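Local coordinates for protein beta-galactosidase (Marinomonas sp. ef1, PDB 6Y2K) that hydrolyses terminal beta-D-galactose residues from beta-galactosides as a cold-active GH42 glycosidase that assembles into a hexamer, at residues E275-K283 against F436-E444; F620-F631 against M643-W653. All coordinates share one frame; numbering follows the deposited sequence.

Contact 1 of 2, residues E275-K283 against F436-E444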
loop_
_atom_site.group_PDB
_atom_site.type_symbol
_atom_site.label_atom_id
_atom_site.label_comp_id
_atom_site.label_asym_id
_atom_site.label_seq_id
_atom_site.Cartn_x
_atom_site.Cartn_y
_atom_site.Cartn_z
ATOM N N GLU A 275 3.741 -21.510 -16.335
ATOM C CA GLU A 275 5.182 -21.530 -16.021
ATOM C C GLU A 275 5.617 -20.537 -14.930
ATOM O O GLU A 275 5.325 -19.346 -15.036
ATOM C CB GLU A 275 6.025 -21.281 -17.282
ATOM C CG GLU A 275 5.913 -22.357 -18.352
ATOM C CD GLU A 275 6.351 -23.741 -17.902
ATOM O OE1 GLU A 275 5.830 -24.733 -18.462
ATOM O OE2 GLU A 275 7.219 -23.839 -17.008
ATOM N N PRO A 276 6.337 -21.014 -13.894
ATOM C CA PRO A 276 6.866 -20.077 -12.890
ATOM C C PRO A 276 7.893 -19.069 -13.393
ATOM O O PRO A 276 8.157 -18.092 -12.700
ATOM C CB PRO A 276 7.506 -21.001 -11.846
ATOM C CG PRO A 276 6.761 -22.274 -11.972
ATOM C CD PRO A 276 6.474 -22.413 -13.445
ATOM N N LEU A 277 8.485 -19.301 -14.563
ATOM C CA LEU A 277 9.331 -18.296 -15.241
ATOM C C LEU A 277 8.725 -16.880 -15.244
ATOM O O LEU A 277 9.429 -15.887 -15.041
ATOM C CB LEU A 277 9.552 -18.737 -16.693
ATOM C CG LEU A 277 10.227 -17.779 -17.674
ATOM C CD1 LEU A 277 11.661 -17.526 -17.263
ATOM C CD2 LEU A 277 10.173 -18.359 -19.074
ATOM N N TYR A 278 7.427 -16.796 -15.511
ATOM C CA TYR A 278 6.789 -15.513 -15.755
ATOM C C TYR A 278 6.316 -14.831 -14.476
ATOM O O TYR A 278 5.857 -15.492 -13.540
ATOM C CB TYR A 278 5.634 -15.691 -16.738
ATOM C CG TYR A 278 6.097 -16.201 -18.087
ATOM C CD1 TYR A 278 6.978 -15.449 -18.870
ATOM C CD2 TYR A 278 5.674 -17.438 -18.581
ATOM C CE1 TYR A 278 7.414 -15.910 -20.103
ATOM C CE2 TYR A 278 6.103 -17.904 -19.813
ATOM C CZ TYR A 278 6.968 -17.131 -20.579
ATOM O OH TYR A 278 7.400 -17.573 -21.821
ATOM N N THR A 279 6.447 -13.504 -14.447
ATOM C CA THR A 279 5.995 -12.697 -13.324
ATOM C C THR A 279 4.484 -12.544 -13.332
ATOM O O THR A 279 3.812 -12.802 -14.341
ATOM C CB THR A 279 6.594 -11.284 -13.353
ATOM O OG1 THR A 279 6.166 -10.598 -14.540
ATOM C CG2 THR A 279 8.122 -11.333 -13.280
ATOM N N GLU A 280 3.956 -12.086 -12.202
ATOM C CA GLU A 280 2.519 -11.801 -12.109
ATOM C C GLU A 280 2.097 -10.738 -13.130
ATOM O O GLU A 280 1.074 -10.907 -13.805
ATOM C CB GLU A 280 2.094 -11.421 -10.680
ATOM C CG GLU A 280 1.569 -12.614 -9.887
ATOM C CD GLU A 280 2.373 -13.877 -10.141
ATOM O OE1 GLU A 280 1.797 -14.957 -10.388
ATOM O OE2 GLU A 280 3.613 -13.777 -10.115
ATOM N N ASP A 281 2.892 -9.674 -13.269
ATOM C CA ASP A 281 2.625 -8.634 -14.272
ATOM C C ASP A 281 2.578 -9.189 -15.700
ATOM O O ASP A 281 1.664 -8.856 -16.456
ATOM C CB ASP A 281 3.653 -7.495 -14.199
ATOM C CG ASP A 281 3.464 -6.600 -12.974
ATOM O OD1 ASP A 281 2.408 -6.673 -12.296
ATOM O OD2 ASP A 281 4.392 -5.815 -12.684
ATOM N N GLU A 282 3.540 -10.035 -16.058
ATOM C CA GLU A 282 3.555 -10.683 -17.386
ATOM C C GLU A 282 2.327 -11.566 -17.649
ATOM O O GLU A 282 1.742 -11.527 -18.745
ATOM C CB GLU A 282 4.831 -11.501 -17.576
ATOM C CG GLU A 282 6.076 -10.632 -17.752
ATOM C CD GLU A 282 7.390 -11.407 -17.709
ATOM O OE1 GLU A 282 7.484 -12.458 -17.043
ATOM O OE2 GLU A 282 8.363 -10.940 -18.322
ATOM N N LYS A 283 1.945 -12.354 -16.648
ATOM C CA LYS A 283 0.773 -13.232 -16.754
ATOM C C LYS A 283 -0.503 -12.438 -16.997
ATOM O O LYS A 283 -1.379 -12.895 -17.739
ATOM C CB LYS A 283 0.614 -14.107 -15.501
ATOM C CG LYS A 283 1.698 -15.171 -15.371
ATOM C CD LYS A 283 1.648 -15.882 -14.023
ATOM C CE LYS A 283 2.828 -16.823 -13.834
ATOM N NZ LYS A 283 2.725 -18.060 -14.662
ATOM N N PHE A 436 17.618 -22.093 -17.189
ATOM C CA PHE A 436 16.664 -21.760 -18.242
ATOM C C PHE A 436 16.133 -20.327 -18.112
ATOM O O PHE A 436 16.027 -19.610 -19.115
ATOM C CB PHE A 436 15.495 -22.755 -18.273
ATOM C CG PHE A 436 14.637 -22.619 -19.494
ATOM C CD1 PHE A 436 13.652 -21.643 -19.563
ATOM C CD2 PHE A 436 14.842 -23.440 -20.590
ATOM C CE1 PHE A 436 12.877 -21.506 -20.699
ATOM C CE2 PHE A 436 14.072 -23.307 -21.730
ATOM C CZ PHE A 436 13.086 -22.342 -21.782
ATOM N N PHE A 437 15.801 -19.915 -16.886
ATOM C CA PHE A 437 15.274 -18.566 -16.648
ATOM C C PHE A 437 16.324 -17.525 -17.057
ATOM O O PHE A 437 16.004 -16.541 -17.716
ATOM C CB PHE A 437 14.913 -18.330 -15.173
ATOM C CG PHE A 437 13.734 -19.122 -14.655
ATOM C CD1 PHE A 437 13.173 -20.206 -15.340
ATOM C CD2 PHE A 437 13.232 -18.815 -13.389
ATOM C CE1 PHE A 437 12.118 -20.924 -14.791
ATOM C CE2 PHE A 437 12.178 -19.531 -12.842
ATOM C CZ PHE A 437 11.623 -20.588 -13.545
ATOM N N TRP A 438 17.566 -17.747 -16.643
ATOM C CA TRP A 438 18.669 -16.830 -16.945
ATOM C C TRP A 438 18.894 -16.721 -18.460
ATOM O O TRP A 438 19.008 -15.609 -18.978
ATOM C CB TRP A 438 19.947 -17.266 -16.215
ATOM C CG TRP A 438 21.175 -16.451 -16.545
ATOM C CD1 TRP A 438 22.321 -16.916 -17.096
ATOM C CD2 TRP A 438 21.368 -15.041 -16.340
ATOM N NE1 TRP A 438 23.225 -15.895 -17.258
ATOM C CE2 TRP A 438 22.670 -14.730 -16.804
ATOM C CE3 TRP A 438 20.570 -14.011 -15.822
ATOM C CZ2 TRP A 438 23.205 -13.425 -16.751
ATOM C CZ3 TRP A 438 21.094 -12.710 -15.774
ATOM C CH2 TRP A 438 22.398 -12.430 -16.251
ATOM N N CYS A 439 18.914 -17.864 -19.157
ATOM C CA CYS A 439 19.038 -17.877 -20.625
ATOM C C CYS A 439 17.891 -17.095 -21.278
ATOM O O CYS A 439 18.116 -16.252 -22.159
ATOM C CB CYS A 439 19.078 -19.309 -21.177
ATOM S SG CYS A 439 20.564 -20.275 -20.804
ATOM N N TYR A 440 16.675 -17.342 -20.795
ATOM C CA TYR A 440 15.475 -16.683 -21.308
ATOM C C TYR A 440 15.516 -15.170 -21.088
ATOM O O TYR A 440 15.149 -14.420 -21.975
ATOM C CB TYR A 440 14.218 -17.260 -20.644
ATOM C CG TYR A 440 12.922 -16.854 -21.297
ATOM C CD1 TYR A 440 12.243 -15.701 -20.899
ATOM C CD2 TYR A 440 12.355 -17.631 -22.304
ATOM C CE1 TYR A 440 11.045 -15.335 -21.494
ATOM C CE2 TYR A 440 11.150 -17.275 -22.893
ATOM C CZ TYR A 440 10.506 -16.124 -22.491
ATOM O OH TYR A 440 9.308 -15.779 -23.067
ATOM N N ARG A 441 15.967 -14.735 -19.912
ATOM C CA ARG A 441 16.055 -13.294 -19.608
ATOM C C ARG A 441 17.200 -12.581 -20.359
ATOM O O ARG A 441 17.064 -11.400 -20.709
ATOM C CB ARG A 441 16.146 -13.056 -18.099
ATOM C CG ARG A 441 14.922 -13.523 -17.320
ATOM C CD ARG A 441 13.651 -12.793 -17.725
ATOM N NE ARG A 441 12.452 -13.345 -17.086
ATOM C CZ ARG A 441 11.203 -12.975 -17.374
ATOM N NH1 ARG A 441 10.954 -12.035 -18.283
ATOM N NH2 ARG A 441 10.180 -13.539 -16.742
ATOM N N MET A 442 18.296 -13.291 -20.624
ATOM C CA MET A 442 19.346 -12.751 -21.511
ATOM C C MET A 442 18.786 -12.610 -22.934
ATOM O O MET A 442 19.014 -11.598 -23.595
ATOM C CB MET A 442 20.611 -13.619 -21.509
ATOM C CG MET A 442 21.377 -13.605 -20.187
ATOM S SD MET A 442 23.115 -14.054 -20.371
ATOM C CE MET A 442 23.811 -12.483 -20.870
ATOM N N TYR A 443 18.019 -13.613 -23.366
ATOM C CA TYR A 443 17.381 -13.611 -24.679
ATOM C C TYR A 443 16.354 -12.476 -24.817
ATOM O O TYR A 443 16.322 -11.791 -25.843
ATOM C CB TYR A 443 16.737 -14.977 -24.950
ATOM C CG TYR A 443 16.068 -15.115 -26.301
ATOM C CD1 TYR A 443 16.806 -15.452 -27.444
ATOM C CD2 TYR A 443 14.699 -14.933 -26.435
ATOM C CE1 TYR A 443 16.187 -15.604 -28.679
ATOM C CE2 TYR A 443 14.071 -15.071 -27.661
ATOM C CZ TYR A 443 14.816 -15.404 -28.779
ATOM O OH TYR A 443 14.169 -15.529 -29.982
ATOM N N GLU A 444 15.527 -12.285 -23.788
ATOM C CA GLU A 444 14.551 -11.189 -23.755
ATOM C C GLU A 444 15.207 -9.821 -23.956
ATOM O O GLU A 444 14.694 -8.998 -24.714
ATOM C CB GLU A 444 13.768 -11.200 -22.439
ATOM C CG GLU A 444 12.799 -10.042 -22.254
ATOM C CD GLU A 444 12.048 -10.108 -20.935
ATOM O OE1 GLU A 444 10.818 -9.899 -20.932
ATOM O OE2 GLU A 444 12.695 -10.365 -19.898
HETATM O O HOH W 1 12.537 -14.968 -14.739
#

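Contact 2 of 2, residues F620-F631 against M643-W653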
loop_
_atom_site.group_PDB
_atom_site.type_symbol
_atom_site.label_atom_id
_atom_site.label_comp_id
_atom_site.label_asym_id
_atom_site.label_seq_id
_atom_site.Cartn_x
_atom_site.Cartn_y
_atom_site.Cartn_z
ATOM N N PHE A 620 9.975 -8.489 -40.297
ATOM C CA PHE A 620 8.702 -8.877 -39.673
ATOM C C PHE A 620 8.583 -8.114 -38.362
ATOM O O PHE A 620 9.492 -8.172 -37.550
ATOM C CB PHE A 620 8.653 -10.388 -39.388
ATOM C CG PHE A 620 8.877 -11.271 -40.603
ATOM C CD1 PHE A 620 10.160 -11.533 -41.066
ATOM C CD2 PHE A 620 7.803 -11.872 -41.258
ATOM C CE1 PHE A 620 10.371 -12.354 -42.175
ATOM C CE2 PHE A 620 8.007 -12.697 -42.359
ATOM C CZ PHE A 620 9.294 -12.937 -42.823
ATOM N N ALA A 621 7.477 -7.400 -38.156
ATOM C CA ALA A 621 7.244 -6.676 -36.907
ATOM C C ALA A 621 5.973 -7.183 -36.248
ATOM O O ALA A 621 5.000 -7.469 -36.936
ATOM C CB ALA A 621 7.138 -5.189 -37.164
ATOM N N PHE A 622 6.002 -7.256 -34.912
ATOM C CA PHE A 622 4.953 -7.852 -34.077
ATOM C C PHE A 622 4.627 -6.961 -32.882
ATOM O O PHE A 622 5.523 -6.376 -32.280
ATOM C CB PHE A 622 5.421 -9.217 -33.550
ATOM C CG PHE A 622 5.837 -10.156 -34.637
ATOM C CD1 PHE A 622 4.891 -10.913 -35.308
ATOM C CD2 PHE A 622 7.173 -10.244 -35.025
ATOM C CE1 PHE A 622 5.270 -11.756 -36.339
ATOM C CE2 PHE A 622 7.553 -11.085 -36.050
ATOM C CZ PHE A 622 6.601 -11.845 -36.705
ATOM N N ASN A 623 3.347 -6.873 -32.530
ATOM C CA ASN A 623 2.921 -6.115 -31.356
ATOM C C ASN A 623 2.122 -7.043 -30.450
ATOM O O ASN A 623 0.975 -7.360 -30.744
ATOM C CB ASN A 623 2.083 -4.900 -31.775
ATOM C CG ASN A 623 1.660 -4.023 -30.600
ATOM O OD1 ASN A 623 2.063 -4.237 -29.453
ATOM N ND2 ASN A 623 0.845 -3.014 -30.893
ATOM N N TYR A 624 2.748 -7.455 -29.348
ATOM C CA TYR A 624 2.124 -8.289 -28.322
ATOM C C TYR A 624 1.383 -7.482 -27.235
ATOM O O TYR A 624 0.753 -8.077 -26.368
ATOM C CB TYR A 624 3.186 -9.192 -27.655
ATOM C CG TYR A 624 3.846 -10.196 -28.590
ATOM C CD1 TYR A 624 4.905 -9.817 -29.415
ATOM C CD2 TYR A 624 3.421 -11.523 -28.642
ATOM C CE1 TYR A 624 5.511 -10.719 -30.268
ATOM C CE2 TYR A 624 4.026 -12.439 -29.496
ATOM C CZ TYR A 624 5.072 -12.028 -30.311
ATOM O OH TYR A 624 5.686 -12.901 -31.181
ATOM N N SER A 625 1.467 -6.147 -27.270
ATOM C CA SER A 625 0.784 -5.283 -26.302
ATOM C C SER A 625 -0.694 -5.133 -26.669
ATOM O O SER A 625 -1.117 -5.576 -27.741
ATOM C CB SER A 625 1.446 -3.896 -26.245
ATOM O OG SER A 625 1.061 -3.068 -27.337
ATOM N N SER A 626 -1.447 -4.478 -25.778
ATOM C CA SER A 626 -2.883 -4.234 -25.964
ATOM C C SER A 626 -3.195 -2.890 -26.640
ATOM O O SER A 626 -4.358 -2.524 -26.783
ATOM C CB SER A 626 -3.603 -4.313 -24.609
ATOM O OG SER A 626 -3.037 -3.406 -23.681
ATOM N N ASN A 627 -2.174 -2.150 -27.072
ATOM C CA ASN A 627 -2.429 -0.869 -27.751
ATOM C C ASN A 627 -1.609 -0.668 -29.012
ATOM O O ASN A 627 -0.576 -1.308 -29.213
ATOM C CB ASN A 627 -2.216 0.297 -26.793
ATOM C CG ASN A 627 -3.281 0.354 -25.708
ATOM O OD1 ASN A 627 -4.444 0.674 -25.974
ATOM N ND2 ASN A 627 -2.895 0.026 -24.488
ATOM N N THR A 628 -2.093 0.243 -29.848
ATOM C CA THR A 628 -1.482 0.546 -31.127
ATOM C C THR A 628 -0.156 1.259 -30.889
ATOM O O THR A 628 -0.061 2.126 -30.030
ATOM C CB THR A 628 -2.418 1.414 -31.991
ATOM O OG1 THR A 628 -3.659 0.720 -32.179
ATOM C CG2 THR A 628 -1.793 1.704 -33.364
ATOM N N VAL A 629 0.876 0.856 -31.615
ATOM C CA VAL A 629 2.183 1.504 -31.524
ATOM C C VAL A 629 2.769 1.606 -32.917
ATOM O O VAL A 629 2.498 0.773 -33.775
ATOM C CB VAL A 629 3.173 0.761 -30.596
ATOM C CG1 VAL A 629 2.629 0.675 -29.181
ATOM C CG2 VAL A 629 3.479 -0.631 -31.107
ATOM N N VAL A 630 3.586 2.627 -33.122
ATOM C CA VAL A 630 4.174 2.894 -34.415
ATOM C C VAL A 630 5.528 2.201 -34.504
ATOM O O VAL A 630 6.379 2.336 -33.611
ATOM C CB VAL A 630 4.262 4.416 -34.662
ATOM C CG1 VAL A 630 5.032 4.731 -35.935
ATOM C CG2 VAL A 630 2.850 4.991 -34.730
ATOM N N PHE A 631 5.699 1.413 -35.565
ATOM C CA PHE A 631 7.004 0.871 -35.938
ATOM C C PHE A 631 7.236 1.159 -37.418
ATOM O O PHE A 631 6.450 0.749 -38.267
ATOM C CB PHE A 631 7.105 -0.640 -35.672
ATOM C CG PHE A 631 8.376 -1.246 -36.191
ATOM C CD1 PHE A 631 9.562 -1.081 -35.501
ATOM C CD2 PHE A 631 8.398 -1.923 -37.415
ATOM C CE1 PHE A 631 10.750 -1.600 -35.993
ATOM C CE2 PHE A 631 9.578 -2.446 -37.911
ATOM C CZ PHE A 631 10.756 -2.286 -37.201
ATOM N N MET A 643 2.060 0.693 -40.572
ATOM C CA MET A 643 3.033 1.379 -39.741
ATOM C C MET A 643 2.497 1.537 -38.311
ATOM O O MET A 643 3.264 1.477 -37.353
ATOM C CB MET A 643 3.343 2.749 -40.353
ATOM C CG MET A 643 4.532 3.473 -39.751
ATOM S SD MET A 643 4.987 4.937 -40.713
ATOM C CE MET A 643 3.450 5.854 -40.667
ATOM N N CYS A 644 1.187 1.744 -38.190
ATOM C CA CYS A 644 0.496 1.702 -36.903
ATOM C C CYS A 644 0.103 0.259 -36.583
ATOM O O CYS A 644 -0.963 -0.221 -36.988
ATOM C CB CYS A 644 -0.731 2.622 -36.912
ATOM S SG CYS A 644 -0.310 4.363 -37.204
ATOM N N LEU A 645 0.996 -0.430 -35.873
ATOM C CA LEU A 645 0.777 -1.824 -35.476
ATOM C C LEU A 645 -0.300 -1.934 -34.428
ATOM O O LEU A 645 -0.098 -1.492 -33.300
ATOM C CB LEU A 645 2.042 -2.438 -34.875
ATOM C CG LEU A 645 3.142 -2.989 -35.765
ATOM C CD1 LEU A 645 4.265 -3.479 -34.860
ATOM C CD2 LEU A 645 2.610 -4.119 -36.641
ATOM N N GLY A 646 -1.424 -2.554 -34.777
ATOM C CA GLY A 646 -2.482 -2.824 -33.799
ATOM C C GLY A 646 -2.083 -3.799 -32.701
ATOM O O GLY A 646 -1.030 -4.442 -32.769
ATOM N N ALA A 647 -2.917 -3.891 -31.671
ATOM C CA ALA A 647 -2.769 -4.915 -30.639
ATOM C C ALA A 647 -2.825 -6.307 -31.276
ATOM O O ALA A 647 -3.696 -6.558 -32.110
ATOM C CB ALA A 647 -3.875 -4.779 -29.600
ATOM N N ALA A 648 -1.892 -7.187 -30.900
ATOM C CA ALA A 648 -1.817 -8.559 -31.442
ATOM C C ALA A 648 -1.745 -8.593 -32.986
ATOM O O ALA A 648 -2.372 -9.433 -33.627
ATOM C CB ALA A 648 -2.991 -9.402 -30.927
ATOM N N ASP A 649 -0.956 -7.688 -33.559
ATOM C CA ASP A 649 -0.918 -7.449 -35.001
ATOM C C ASP A 649 0.490 -7.688 -35.539
ATOM O O ASP A 649 1.466 -7.754 -34.777
ATOM C CB ASP A 649 -1.381 -6.008 -35.279
ATOM C CG ASP A 649 -1.760 -5.742 -36.738
ATOM O OD1 ASP A 649 -1.998 -6.708 -37.510
ATOM O OD2 ASP A 649 -1.804 -4.532 -37.102
ATOM N N VAL A 650 0.566 -7.825 -36.863
ATOM C CA VAL A 650 1.784 -8.127 -37.597
ATOM C C VAL A 650 1.908 -7.128 -38.747
ATOM O O VAL A 650 0.914 -6.818 -39.403
ATOM C CB VAL A 650 1.713 -9.546 -38.224
ATOM C CG1 VAL A 650 3.004 -9.892 -38.956
ATOM C CG2 VAL A 650 1.392 -10.598 -37.162
ATOM N N ALA A 651 3.119 -6.629 -38.983
ATOM C CA ALA A 651 3.426 -5.906 -40.219
ATOM C C ALA A 651 4.684 -6.493 -40.845
ATOM O O ALA A 651 5.593 -6.933 -40.133
ATOM C CB ALA A 651 3.595 -4.419 -39.956
ATOM N N ILE A 652 4.720 -6.497 -42.178
ATOM C CA ILE A 652 5.834 -7.056 -42.943
ATOM C C ILE A 652 6.301 -6.013 -43.965
ATOM O O ILE A 652 5.492 -5.487 -44.733
ATOM C CB ILE A 652 5.442 -8.372 -43.655
ATOM C CG1 ILE A 652 4.849 -9.359 -42.627
ATOM C CG2 ILE A 652 6.653 -8.966 -44.377
ATOM C CD1 ILE A 652 4.422 -10.689 -43.190
ATOM N N TRP A 653 7.603 -5.734 -43.945
ATOM C CA TRP A 653 8.241 -4.723 -44.780
ATOM C C TRP A 653 9.338 -5.388 -45.611
ATOM O O TRP A 653 9.905 -6.399 -45.193
ATOM C CB TRP A 653 8.899 -3.640 -43.909
ATOM C CG TRP A 653 7.975 -2.848 -43.009
ATOM C CD1 TRP A 653 7.308 -3.298 -41.893
ATOM C CD2 TRP A 653 7.660 -1.457 -43.126
ATOM N NE1 TRP A 653 6.578 -2.272 -41.330
ATOM C CE2 TRP A 653 6.774 -1.134 -42.070
ATOM C CE3 TRP A 653 8.029 -0.452 -44.034
ATOM C CZ2 TRP A 653 6.261 0.154 -41.893
ATOM C CZ3 TRP A 653 7.518 0.836 -43.858
ATOM C CH2 TRP A 653 6.640 1.123 -42.793
HETATM O O HOH W 2 -4.923 -1.751 -31.434
HETATM O O HOH W 3 4.829 -1.625 -39.000
#

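Contact 1 of 2, residues E275-K283 against F436-E444
Leu277 packs against Phe437 and Tyr440 on helix 435-448. Its CG lies anti to the backbone N (chi1 171°), and chi2 of 65° then puts CD1 against Phe437 and CD2 over Tyr440. Leu277 CD2 sits 3.7 Å from the centroid of the Tyr440 ring, over its face. Leu277 CD1 meets Phe437 CD1 at 3.6 Å, and Leu277 CA lies over one face of the Phe437 ring. Tyr278 turns its edge toward the face of Tyr440 in an offset edge-to-face pair, and Tyr278 OH hydrogen-bonds Tyr440 OH at 2.9 Å. This is the tight part. The solvent side is looser: exposed Pro276 CB stays 4.5 Å from Phe437 CZ, and a water joins Leu277 O to Arg441 NE.

Arg441 meets Glu282 end-on and nearly coplanar. In this salt bridge Arg441 NH2 donates to Glu282 OE1 at 2.9 Å and Arg441 NH1 to Glu282 OE2 at 2.8 Å, both on syn lone pairs. NH2 also donates to Leu277 O, and NH1 makes a salt bridge to Glu444 OE2 from above the carboxylate plane. In a capping box Glu282 N donates to Thr279 OG1 and Thr279 N to Glu282 OE1, which holds the carboxylate before Arg441. Replacing Arg441 by a leucine would probably leave Glu282 and Glu444 close together without their shared cation. This guanidinium probably fixes how barrel and trimerisation parts meet here and keeps both carboxylates ionised.

Contact 2 of 2, residues F620-F631 against M643-W653
Asn623 has its CG anti to the backbone N (chi1 -177°), which carries the amide to the backbone of Leu645. Leu645, with CG anti to its carbonyl carbon (chi1 -82°), lays CD1 4.1 Å from Ala621 CB. Strands 618-623 and 649-655 are the central pair of a four-stranded antiparallel sheet, and 629-630 with 644-645 form a separate two-stranded ladder. Segments 620-623 and 649-653 run at 162°. Ala621 and Ala651 are a hydrogen-bonded pair, with Ala621 N to Ala651 O at 2.8 Å. Phe622 and Val650 lie side by side on the other face, as do Phe620 and Ile652, and helix 333-343 covers that face.

Past Asn623 the pairing is interrupted. Ala648 and Asp649 both face Asn623 in a G1 beta bulge, whose two N-H bonds to Asn623 O are weak, and a type II turn spans Gly646 to Asp649. The Asn623 amide braces the loop. OD1 accepts from Ser625 N in an Asx turn and from Ser625 OG. Asn623 ND2 donates to Asn627 O at 2.8 Å and to Leu645 O at 3.0 Å. Val629 N reaches Leu645 O from the opposite face of that carbonyl. In the ladder Leu645 N meets Val629 O at 2.8 Å. Asp649 OD1 forms a salt bridge with Arg335 of helix 333-343. At the far end a water donates to Phe631 O and accepts from Trp653 NE1, 3.0 Å from each.

How the contacts relate
After six of the eight barrel strands, residues 275-283 follow helix 268-274. Contact 1 closes when helix 435-448 returns to them. Its loop of 152 residues takes in the last two barrel strands, 310-315 and 348-352. The chain then completes the ten-stranded mixed sheet before contact 2 opens. Contact 2 closes a short loop of 11 residues that holds strand 636-640. The two contacts lie in series, neither nested nor crossed, and their nearest atoms are about 8 Å apart. Contact 1 ties the barrel to the trimerisation region. Contact 2 knits the C-terminal sheet together, which rests on barrel helix 333-343.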